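Local coordinates for protein pyridoxamine 5'-phosphate oxidase-related, FMN-binding (Mycobacterium smegmatis, PDB 3F7E) that probably binds the deazaflavin coenzyme F420 and acts as an F420-dependent reductase, perhaps of aflatoxins, at residues N32-A37 / R51-N56. Residues are numbered along the deposited sequence; the frame is centred on the assembly and turned at random.
Sequences NAMWFA and RQKYRN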
ATOM      1  N   ASN A  32      -4.317  -0.805  -3.305  1.00  6.13           N
ATOM      2  CA  ASN A  32      -4.556  -2.188  -3.718  1.00  7.69           C
ATOM      3  C   ASN A  32      -3.237  -2.885  -4.001  1.00  7.19           C
ATOM      4  O   ASN A  32      -2.329  -2.302  -4.608  1.00  6.77           O
ATOM      5  CB  ASN A  32      -5.393  -2.241  -5.003  1.00 10.33           C
ATOM      6  CG  ASN A  32      -6.719  -1.558  -4.840  1.00 13.01           C
ATOM      7  OD1 ASN A  32      -7.623  -2.115  -4.195  1.00 17.74           O
ATOM      8  ND2 ASN A  32      -6.850  -0.333  -5.372  1.00 12.33           N
ATOM      9  N   ALA A  33      -3.131  -4.154  -3.611  1.00  7.56           N
ATOM     10  CA  ALA A  33      -1.953  -4.967  -3.935  1.00  7.44           C
ATOM     11  C   ALA A  33      -1.994  -5.285  -5.429  1.00  7.85           C
ATOM     12  O   ALA A  33      -3.028  -5.693  -5.961  1.00 10.97           O
ATOM     13  CB  ALA A  33      -1.980  -6.250  -3.114  1.00  9.35           C
HETATM   14  N   MSE A  34      -0.864  -5.105  -6.128  0.50  7.69           N
HETATM   15  CA  MSE A  34      -0.777  -5.214  -7.609  0.50  8.54           C
HETATM   16  C   MSE A  34       0.503  -5.944  -8.045  0.50  7.72           C
HETATM   17  O   MSE A  34       1.545  -5.738  -7.442  0.50  7.53           O
HETATM   18  CB  MSE A  34      -0.718  -3.803  -8.263  0.50  8.22           C
HETATM   19  CG  MSE A  34      -1.863  -2.894  -7.940  0.50 10.99           C
HETATM   20 SE   MSE A  34      -3.511  -3.511  -8.768  0.50 13.60          SE
HETATM   21  CE  MSE A  34      -4.597  -1.966  -8.412  0.50 13.09           C
ATOM     22  N   TRP A  35       0.453  -6.729  -9.114  0.70  8.00           N
ATOM     23  CA  TRP A  35       1.671  -7.035  -9.862  0.70  7.65           C
ATOM     24  C   TRP A  35       2.128  -5.765 -10.582  0.70  6.56           C
ATOM     25  O   TRP A  35       1.292  -4.931 -10.979  0.70  6.26           O
ATOM     26  CB  TRP A  35       1.384  -8.170 -10.843  0.70  9.61           C
ATOM     27  CG  TRP A  35       1.175  -9.552 -10.167  0.70 11.17           C
ATOM     28  CD1 TRP A  35       1.573  -9.931  -8.910  0.70 11.82           C
ATOM     29  CD2 TRP A  35       0.593 -10.717 -10.761  0.70 13.75           C
ATOM     30  NE1 TRP A  35       1.231 -11.249  -8.670  0.70 12.55           N
ATOM     31  CE2 TRP A  35       0.642 -11.751  -9.803  0.70 13.39           C
ATOM     32  CE3 TRP A  35       0.014 -10.977 -12.006  0.70 15.07           C
ATOM     33  CZ2 TRP A  35       0.136 -13.027 -10.057  0.70 13.80           C
ATOM     34  CZ3 TRP A  35      -0.497 -12.252 -12.255  0.70 13.05           C
ATOM     35  CH2 TRP A  35      -0.414 -13.260 -11.289  0.70 13.19           C
ATOM     36  N   PHE A  36       3.445  -5.624 -10.756  1.00  6.55           N
ATOM     37  CA  PHE A  36       3.968  -4.507 -11.523  1.00  6.37           C
ATOM     38  C   PHE A  36       5.124  -4.997 -12.376  1.00  6.82           C
ATOM     39  O   PHE A  36       5.757  -6.031 -12.075  1.00  7.16           O
ATOM     40  CB  PHE A  36       4.395  -3.314 -10.635  1.00  7.22           C
ATOM     41  CG  PHE A  36       5.556  -3.614  -9.734  1.00  6.65           C
ATOM     42  CD1 PHE A  36       5.341  -4.137  -8.476  1.00  7.70           C
ATOM     43  CD2 PHE A  36       6.868  -3.433 -10.155  1.00  7.77           C
ATOM     44  CE1 PHE A  36       6.404  -4.449  -7.642  1.00  8.77           C
ATOM     45  CE2 PHE A  36       7.934  -3.747  -9.341  1.00  8.33           C
ATOM     46  CZ  PHE A  36       7.702  -4.248  -8.076  1.00  9.20           C
ATOM     47  N   ALA A  37       5.459  -4.213 -13.396  1.00  8.32           N
ATOM     48  CA  ALA A  37       6.679  -4.424 -14.178  1.00  9.76           C
ATOM     49  C   ALA A  37       7.502  -3.142 -14.139  1.00  9.24           C
ATOM     50  O   ALA A  37       6.945  -2.066 -14.216  1.00 11.96           O
ATOM     51  CB  ALA A  37       6.345  -4.781 -15.629  1.00 11.89           C
ATOM     52  N   ARG A  51     -13.257  -0.063 -13.516  1.00 14.35           N
ATOM     53  CA  ARG A  51     -13.172   0.028 -12.045  1.00 14.96           C
ATOM     54  C   ARG A  51     -12.777   1.404 -11.516  1.00 12.64           C
ATOM     55  O   ARG A  51     -12.274   2.251 -12.264  1.00 11.85           O
ATOM     56  CB  ARG A  51     -12.183  -0.993 -11.452  1.00 17.21           C
ATOM     57  CG  ARG A  51     -12.154  -2.389 -12.044  1.00 23.04           C
ATOM     58  CD  ARG A  51     -13.149  -3.370 -11.402  1.00 28.71           C
ATOM     59  NE  ARG A  51     -13.319  -3.299  -9.938  1.00 29.21           N
ATOM     60  CZ  ARG A  51     -12.843  -4.190  -9.065  1.00 36.53           C
ATOM     61  NH1 ARG A  51     -12.117  -5.219  -9.480  1.00 32.10           N
ATOM     62  NH2 ARG A  51     -13.081  -4.042  -7.765  1.00 32.12           N
ATOM     63  N   GLN A  52     -12.961   1.592 -10.208  1.00 12.33           N
ATOM     64  CA  GLN A  52     -12.716   2.872  -9.568  1.00 12.51           C
ATOM     65  C   GLN A  52     -11.255   3.299  -9.667  1.00 11.76           C
ATOM     66  O   GLN A  52     -10.976   4.489  -9.793  1.00 10.94           O
ATOM     67  CB  GLN A  52     -13.150   2.859  -8.097  1.00 14.06           C
ATOM     68  CG  GLN A  52     -13.117   4.228  -7.451  1.00 15.16           C
ATOM     69  CD  GLN A  52     -14.044   5.232  -8.128  1.00 14.97           C
ATOM     70  OE1 GLN A  52     -15.222   4.933  -8.406  1.00 18.30           O
ATOM     71  NE2 GLN A  52     -13.522   6.431  -8.394  1.00 14.87           N
ATOM     72  N   LYS A  53     -10.327   2.344  -9.564  1.00 11.82           N
ATOM     73  CA  LYS A  53      -8.905   2.703  -9.606  1.00 12.23           C
ATOM     74  C   LYS A  53      -8.575   3.446 -10.903  1.00 10.54           C
ATOM     75  O   LYS A  53      -7.818   4.415 -10.906  1.00 10.42           O
ATOM     76  CB  LYS A  53      -8.007   1.458  -9.536  1.00 14.77           C
ATOM     77  CG  LYS A  53      -8.356   0.391  -8.556  1.00 20.67           C
ATOM     78  CD  LYS A  53      -7.614  -0.890  -8.917  1.00 24.18           C
ATOM     79  CE  LYS A  53      -8.061  -2.077  -8.086  1.00 25.94           C
ATOM     80  NZ  LYS A  53      -7.218  -3.264  -8.418  1.00 27.03           N
ATOM     81  N   TYR A  54      -9.160   2.993 -12.013  1.00 10.18           N
ATOM     82  CA  TYR A  54      -8.995   3.687 -13.283  1.00 10.11           C
ATOM     83  C   TYR A  54      -9.599   5.084 -13.277  1.00  9.53           C
ATOM     84  O   TYR A  54      -8.954   6.050 -13.695  1.00 10.35           O
ATOM     85  CB  TYR A  54      -9.581   2.846 -14.424  1.00 11.16           C
ATOM     86  CG  TYR A  54      -9.631   3.506 -15.780  1.00 11.91           C
ATOM     87  CD1 TYR A  54      -8.545   3.449 -16.635  1.00 13.07           C
ATOM     88  CD2 TYR A  54     -10.774   4.162 -16.214  1.00 13.19           C
ATOM     89  CE1 TYR A  54      -8.596   4.050 -17.901  1.00 15.33           C
ATOM     90  CE2 TYR A  54     -10.844   4.757 -17.454  1.00 14.85           C
ATOM     91  CZ  TYR A  54      -9.753   4.703 -18.297  1.00 15.07           C
ATOM     92  OH  TYR A  54      -9.841   5.299 -19.527  1.00 17.72           O
ATOM     93  N   ARG A  55     -10.837   5.194 -12.794  1.00  9.62           N
ATOM     94  CA  ARG A  55     -11.455   6.512 -12.680  1.00  9.43           C
ATOM     95  C   ARG A  55     -10.640   7.468 -11.812  1.00  8.86           C
ATOM     96  O   ARG A  55     -10.527   8.653 -12.119  1.00 10.19           O
ATOM     97  CB  ARG A  55     -12.879   6.392 -12.157  1.00 10.08           C
ATOM     98  CG  ARG A  55     -13.768   5.653 -13.104  1.00 11.23           C
ATOM     99  CD  ARG A  55     -15.250   5.684 -12.701  1.00 13.39           C
ATOM    100  NE  ARG A  55     -15.576   4.890 -11.512  1.00 13.03           N
ATOM    101  CZ  ARG A  55     -15.856   3.583 -11.509  1.00 13.24           C
ATOM    102  NH1 ARG A  55     -16.182   2.987 -10.367  1.00 15.20           N
ATOM    103  NH2 ARG A  55     -15.827   2.869 -12.634  1.00 12.45           N
ATOM    104  N   ASN A  56     -10.025   6.937 -10.751  1.00  8.76           N
ATOM    105  CA  ASN A  56      -9.205   7.784  -9.882  1.00  8.80           C
ATOM    106  C   ASN A  56      -8.067   8.417 -10.691  1.00  8.22           C
ATOM    107  O   ASN A  56      -7.809   9.638 -10.604  1.00  8.72           O
ATOM    108  CB  ASN A  56      -8.592   6.984  -8.727  1.00  9.24           C
ATOM    109  CG  ASN A  56      -9.619   6.494  -7.730  1.00  9.63           C
ATOM    110  OD1 ASN A  56     -10.776   6.926  -7.740  1.00 11.79           O
ATOM    111  ND2 ASN A  56      -9.182   5.602  -6.853  1.00 10.64           N
TER
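The amide of Asn32 turns one flat face to the aliphatic end of Lys53. Lys53 CE lies over that plane, 3.4 Å from Asn32 ND2 and 3.6 Å from Asn32 CG. At the amide's nitrogen end, ND2 is hydrogen-bonded to Gln30 of the same strand. That bond helps fix the rotation of the amide. A separate polar network lies within 51-56 and does not touch 32-37. There, one face of the Arg55 guanidinium covers Arg51 C and Gln52 N near its rim. Arg55 NE and NH1 both donate to Gln52 OE1 from above its carbonyl plane. Gln52 NE2 donates to Asn56 OD1 at 2.9 Å, nearly straight at 178°. Asn56 ND2 in turn reaches Thr22 OG1, tying the helix to strand 18-23. Lys53 is extended beyond CG, which carries its amine to selenomethionine Met34. Met34 SE lies 3.7 Å from Lys53 NZ in one of two deposited conformers. The Met34 methyl CE comes closer still, but that approach is doubtful. Lys53 also touches His47, and Met34 packs on Phe45, both on strand 43-48. The contact thus sets helix 52-59 against strand 29-34 of an antiparallel sheet, consistent with the split beta-barrel fold of the pyridoxamine 5'-phosphate oxidase family.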